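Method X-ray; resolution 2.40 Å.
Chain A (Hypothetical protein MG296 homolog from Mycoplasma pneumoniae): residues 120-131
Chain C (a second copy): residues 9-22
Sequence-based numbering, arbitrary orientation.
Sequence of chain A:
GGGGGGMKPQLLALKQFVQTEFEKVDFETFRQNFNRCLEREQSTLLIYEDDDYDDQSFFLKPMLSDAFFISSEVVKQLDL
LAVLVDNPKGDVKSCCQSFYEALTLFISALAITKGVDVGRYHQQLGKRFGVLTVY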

# COMPACT_ATOMS: atom_id res chain seq x y z
N ARG A 120 -12.38 -10.68 -2.49
CA ARG A 120 -12.82 -11.38 -1.28
C ARG A 120 -11.64 -12.22 -0.76
O ARG A 120 -11.39 -12.31 0.45
CB ARG A 120 -14.02 -12.29 -1.55
CG ARG A 120 -14.53 -12.93 -0.26
CD ARG A 120 -15.55 -14.03 -0.53
NE ARG A 120 -16.86 -13.70 0.02
CZ ARG A 120 -17.59 -12.65 -0.37
NH1 ARG A 120 -17.13 -11.84 -1.31
NH2 ARG A 120 -18.77 -12.42 0.19
N TYR A 121 -10.91 -12.82 -1.70
CA TYR A 121 -9.75 -13.63 -1.37
C TYR A 121 -8.83 -12.75 -0.53
O TYR A 121 -8.47 -13.09 0.61
CB TYR A 121 -9.05 -14.08 -2.66
CG TYR A 121 -8.03 -15.18 -2.46
CD1 TYR A 121 -8.43 -16.45 -2.06
CD2 TYR A 121 -6.67 -14.95 -2.68
CE1 TYR A 121 -7.50 -17.47 -1.89
CE2 TYR A 121 -5.74 -15.97 -2.51
CZ TYR A 121 -6.17 -17.22 -2.11
OH TYR A 121 -5.25 -18.23 -1.91
N HIS A 122 -8.46 -11.61 -1.11
CA HIS A 122 -7.59 -10.65 -0.46
C HIS A 122 -8.10 -10.22 0.91
O HIS A 122 -7.33 -10.12 1.87
CB HIS A 122 -7.45 -9.40 -1.33
CG HIS A 122 -6.42 -9.53 -2.41
ND1 HIS A 122 -5.07 -9.44 -2.15
CD2 HIS A 122 -6.55 -9.73 -3.74
CE1 HIS A 122 -4.40 -9.59 -3.28
NE2 HIS A 122 -5.27 -9.76 -4.25
N GLN A 123 -9.40 -9.96 0.99
CA GLN A 123 -10.00 -9.52 2.25
C GLN A 123 -9.97 -10.59 3.33
O GLN A 123 -9.69 -10.28 4.49
CB GLN A 123 -11.42 -9.03 1.97
CG GLN A 123 -11.41 -7.75 1.16
CD GLN A 123 -12.78 -7.35 0.62
OE1 GLN A 123 -13.70 -8.16 0.57
NE2 GLN A 123 -12.90 -6.09 0.20
N GLN A 124 -10.24 -11.84 2.97
CA GLN A 124 -10.19 -12.91 3.95
C GLN A 124 -8.75 -12.94 4.47
O GLN A 124 -8.50 -12.94 5.68
CB GLN A 124 -10.57 -14.23 3.28
CG GLN A 124 -11.94 -14.18 2.62
CD GLN A 124 -12.28 -15.45 1.86
OE1 GLN A 124 -11.53 -15.89 0.98
NE2 GLN A 124 -13.42 -16.05 2.19
N LEU A 125 -7.82 -12.93 3.52
CA LEU A 125 -6.39 -12.94 3.83
C LEU A 125 -6.08 -11.96 4.96
O LEU A 125 -5.51 -12.34 5.98
CB LEU A 125 -5.60 -12.53 2.58
CG LEU A 125 -4.06 -12.61 2.50
CD1 LEU A 125 -3.38 -11.94 3.71
CD2 LEU A 125 -3.66 -14.07 2.40
N GLY A 126 -6.48 -10.70 4.76
CA GLY A 126 -6.23 -9.66 5.75
C GLY A 126 -6.98 -9.78 7.07
O GLY A 126 -6.55 -9.25 8.08
N LYS A 127 -8.13 -10.46 7.06
CA LYS A 127 -8.89 -10.61 8.30
C LYS A 127 -8.18 -11.70 9.12
O LYS A 127 -7.86 -11.47 10.29
CB LYS A 127 -10.33 -11.03 7.98
CG LYS A 127 -11.43 -10.46 8.89
CD LYS A 127 -11.76 -11.38 10.05
CE LYS A 127 -13.14 -11.06 10.63
NZ LYS A 127 -14.23 -11.37 9.66
N ARG A 128 -7.92 -12.84 8.50
CA ARG A 128 -7.25 -13.96 9.17
C ARG A 128 -5.95 -13.48 9.81
O ARG A 128 -5.74 -13.64 11.01
CB ARG A 128 -6.95 -15.10 8.17
CG ARG A 128 -6.43 -16.36 8.86
CD ARG A 128 -6.12 -17.49 7.90
NE ARG A 128 -7.31 -18.15 7.36
CZ ARG A 128 -7.27 -19.19 6.53
NH1 ARG A 128 -6.10 -19.68 6.15
NH2 ARG A 128 -8.39 -19.73 6.08
N PHE A 129 -5.06 -12.92 8.99
CA PHE A 129 -3.79 -12.38 9.48
C PHE A 129 -4.09 -10.88 9.56
O PHE A 129 -4.88 -10.36 8.77
CB PHE A 129 -2.67 -12.70 8.49
CG PHE A 129 -2.71 -14.12 8.00
CD1 PHE A 129 -3.41 -14.45 6.85
CD2 PHE A 129 -2.13 -15.15 8.75
CE1 PHE A 129 -3.54 -15.78 6.45
CE2 PHE A 129 -2.25 -16.49 8.35
CZ PHE A 129 -2.96 -16.79 7.20
N GLY A 130 -3.50 -10.17 10.50
CA GLY A 130 -3.80 -8.75 10.61
C GLY A 130 -3.16 -7.92 9.51
O GLY A 130 -2.19 -7.21 9.76
N VAL A 131 -3.69 -8.00 8.30
CA VAL A 131 -3.10 -7.26 7.19
C VAL A 131 -4.04 -6.25 6.53
O VAL A 131 -5.27 -6.44 6.49
CB VAL A 131 -2.57 -8.25 6.12
CG1 VAL A 131 -2.09 -7.51 4.90
CG2 VAL A 131 -1.44 -9.08 6.71
N PRO C 9 4.99 -16.28 14.77
CA PRO C 9 3.94 -17.24 14.44
C PRO C 9 2.95 -16.73 13.38
O PRO C 9 2.49 -17.50 12.53
CB PRO C 9 3.27 -17.50 15.79
CG PRO C 9 4.42 -17.35 16.74
CD PRO C 9 5.06 -16.08 16.23
N GLN C 10 2.62 -15.44 13.44
CA GLN C 10 1.70 -14.87 12.47
C GLN C 10 2.36 -14.85 11.09
O GLN C 10 1.71 -15.10 10.08
CB GLN C 10 1.27 -13.45 12.86
CG GLN C 10 0.17 -12.89 11.97
CD GLN C 10 -0.28 -11.49 12.36
OE1 GLN C 10 -0.65 -11.24 13.51
NE2 GLN C 10 -0.27 -10.57 11.39
N LEU C 11 3.66 -14.55 11.07
CA LEU C 11 4.38 -14.49 9.81
C LEU C 11 4.36 -15.88 9.22
O LEU C 11 3.83 -16.11 8.13
CB LEU C 11 5.83 -14.06 10.03
CG LEU C 11 6.42 -12.97 9.11
CD1 LEU C 11 7.81 -13.38 8.67
CD2 LEU C 11 5.53 -12.75 7.90
N LEU C 12 4.91 -16.82 9.99
CA LEU C 12 4.97 -18.22 9.59
C LEU C 12 3.65 -18.76 9.04
O LEU C 12 3.63 -19.38 7.98
CB LEU C 12 5.42 -19.06 10.80
CG LEU C 12 5.93 -20.47 10.50
CD1 LEU C 12 7.13 -20.39 9.57
CD2 LEU C 12 6.32 -21.15 11.81
N ALA C 13 2.56 -18.53 9.76
CA ALA C 13 1.25 -19.03 9.32
C ALA C 13 0.76 -18.43 8.01
O ALA C 13 0.01 -19.07 7.26
CB ALA C 13 0.20 -18.81 10.41
N LEU C 14 1.17 -17.19 7.75
CA LEU C 14 0.78 -16.49 6.54
C LEU C 14 1.58 -17.06 5.37
O LEU C 14 1.05 -17.30 4.28
CB LEU C 14 1.06 -14.99 6.70
CG LEU C 14 0.39 -13.94 5.81
CD1 LEU C 14 1.29 -12.72 5.79
CD2 LEU C 14 0.18 -14.43 4.41
N LYS C 15 2.88 -17.29 5.62
CA LYS C 15 3.76 -17.86 4.61
C LYS C 15 3.29 -19.27 4.34
O LYS C 15 3.25 -19.75 3.20
CB LYS C 15 5.22 -17.91 5.11
CG LYS C 15 6.17 -18.55 4.12
CD LYS C 15 7.58 -18.55 4.64
CE LYS C 15 7.74 -19.42 5.88
NZ LYS C 15 8.34 -20.75 5.57
N GLN C 16 2.97 -19.95 5.44
CA GLN C 16 2.48 -21.31 5.40
C GLN C 16 1.33 -21.33 4.41
O GLN C 16 1.29 -22.13 3.47
CB GLN C 16 1.95 -21.69 6.78
CG GLN C 16 2.36 -23.06 7.23
CD GLN C 16 3.85 -23.20 7.30
OE1 GLN C 16 4.53 -23.23 6.27
NE2 GLN C 16 4.39 -23.27 8.51
N PHE C 17 0.40 -20.42 4.65
CA PHE C 17 -0.80 -20.26 3.86
C PHE C 17 -0.57 -20.02 2.35
O PHE C 17 -1.01 -20.82 1.53
CB PHE C 17 -1.62 -19.10 4.45
CG PHE C 17 -2.93 -18.88 3.76
CD1 PHE C 17 -3.93 -19.84 3.82
CD2 PHE C 17 -3.14 -17.73 3.01
CE1 PHE C 17 -5.12 -19.65 3.14
CE2 PHE C 17 -4.32 -17.54 2.33
CZ PHE C 17 -5.32 -18.50 2.39
N VAL C 18 0.10 -18.94 1.99
CA VAL C 18 0.32 -18.65 0.57
C VAL C 18 1.06 -19.78 -0.12
O VAL C 18 0.83 -20.06 -1.30
CB VAL C 18 1.09 -17.31 0.33
CG1 VAL C 18 0.57 -16.24 1.27
CG2 VAL C 18 2.57 -17.51 0.52
N GLN C 19 1.96 -20.43 0.63
CA GLN C 19 2.73 -21.55 0.10
C GLN C 19 1.82 -22.75 -0.13
O GLN C 19 1.75 -23.31 -1.23
CB GLN C 19 3.83 -21.96 1.08
CG GLN C 19 4.64 -23.12 0.59
CD GLN C 19 5.86 -23.36 1.42
OE1 GLN C 19 6.43 -22.43 2.00
NE2 GLN C 19 6.30 -24.62 1.49
N THR C 20 1.10 -23.12 0.93
CA THR C 20 0.19 -24.25 0.88
C THR C 20 -0.86 -24.05 -0.20
O THR C 20 -1.23 -25.01 -0.89
CB THR C 20 -0.51 -24.46 2.23
OG1 THR C 20 0.46 -24.85 3.20
CG2 THR C 20 -1.55 -25.55 2.10
N GLU C 21 -1.35 -22.82 -0.34
CA GLU C 21 -2.36 -22.51 -1.35
C GLU C 21 -1.77 -22.56 -2.77
O GLU C 21 -2.49 -22.80 -3.75
CB GLU C 21 -2.98 -21.13 -1.10
CG GLU C 21 -4.37 -20.97 -1.71
CD GLU C 21 -5.47 -21.04 -0.68
OE1 GLU C 21 -5.37 -21.87 0.24
OE2 GLU C 21 -6.44 -20.27 -0.79
N PHE C 22 -0.47 -22.31 -2.88
CA PHE C 22 0.17 -22.37 -4.18
C PHE C 22 0.38 -23.83 -4.57
O PHE C 22 0.35 -24.20 -5.75
CB PHE C 22 1.54 -21.68 -4.14
CG PHE C 22 2.44 -22.08 -5.28
CD1 PHE C 22 2.24 -21.57 -6.56
CD2 PHE C 22 3.45 -23.02 -5.09
CE1 PHE C 22 3.04 -21.98 -7.62
CE2 PHE C 22 4.24 -23.44 -6.15
CZ PHE C 22 4.03 -22.92 -7.42

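The two helices run nearly antiparallel, their N-to-C directions 154° apart, and their axes come no closer than 11.6 Å. Side chains bridge the space between the axes, and their rotamers are the point of interest. Together the two stretches bury 507 Å².

F129(A) contributes the largest share. It is the first residue to leave helical phi/psi after helix 120-128, and its CA-to-CB bond points toward chain C. With chi1 in m and chi2 at 91°, the ring lies against the backbone of the opposing helix. CA of L14(C) sits over one face, 3.9 Å from the ring centroid and 25° off the normal, a CH-pi contact. Aliphatic atoms also approach the ring: CE2 of F129(A) is 4.0 Å from CB of A13(C), and CD2 of F129(A) is 3.8 Å from CB of L14(C). A13(C) points toward chain A, and next to its small side chain CE2 of F129(A) is 3.6 Å from C of A13(C).

One turn on from A13(C), F17(C) answers from the other helix. Its CA-to-CB bond also points toward its partner, and chi1 in t with chi2 at 66° sets its ring among three residues of helix 120-128 as well as F129(A). The two phenyl rings meet obliquely, centroids 5.7 Å apart and planes at 44°, while CZ of F129(A) touches CB of F17(C) at 3.8 Å. At the edge of the F17(C) ring, CD2 of L125(A) lies 3.5 Å from CE2.

L125(A) shows how a residue badly aimed at its CA can still contribute. Its CA-to-CB bond points sideways, but the t, m rotamer brings the end of the side chain nearer, and its CD2 also reaches within 4.3 Å of CD2 of L14(C). R128(A) starts toward the partner and extends through t at chi1 and chi2 before chi3 turns to m; NH1 of R128(A) then comes 3.2 Å from CE1 of F17(C), an oblique approach by an otherwise exposed side chain.

Y121(A) follows the same rule as L125(A). From a sideways CA-to-CB bond, chi1 in t carries the ring across, and its OH donates a hydrogen bond to OE2 of E21(C) at 2.6 Å, with the carboxylate oxygen near the plane of the tyrosine ring. The position of this hydroxyl is less sure than the distance suggests. E21(C) points toward chain A, with chi1 in t and chi2 at 105°, between wells; both residues are buried, and each carboxylate oxygen has a further hydrogen-bond partner outside this contact.

At the far end, Q10(C) extends with chi1 and chi2 both t, bringing its terminal amide alongside G130(A). The lesson is economical: aromatic rings fill the space between the helices, and in Y121(A), L125(A) and Q10(C), a t chi1 accompanies a sideways CA-to-CB bond whose side-chain end comes nearer.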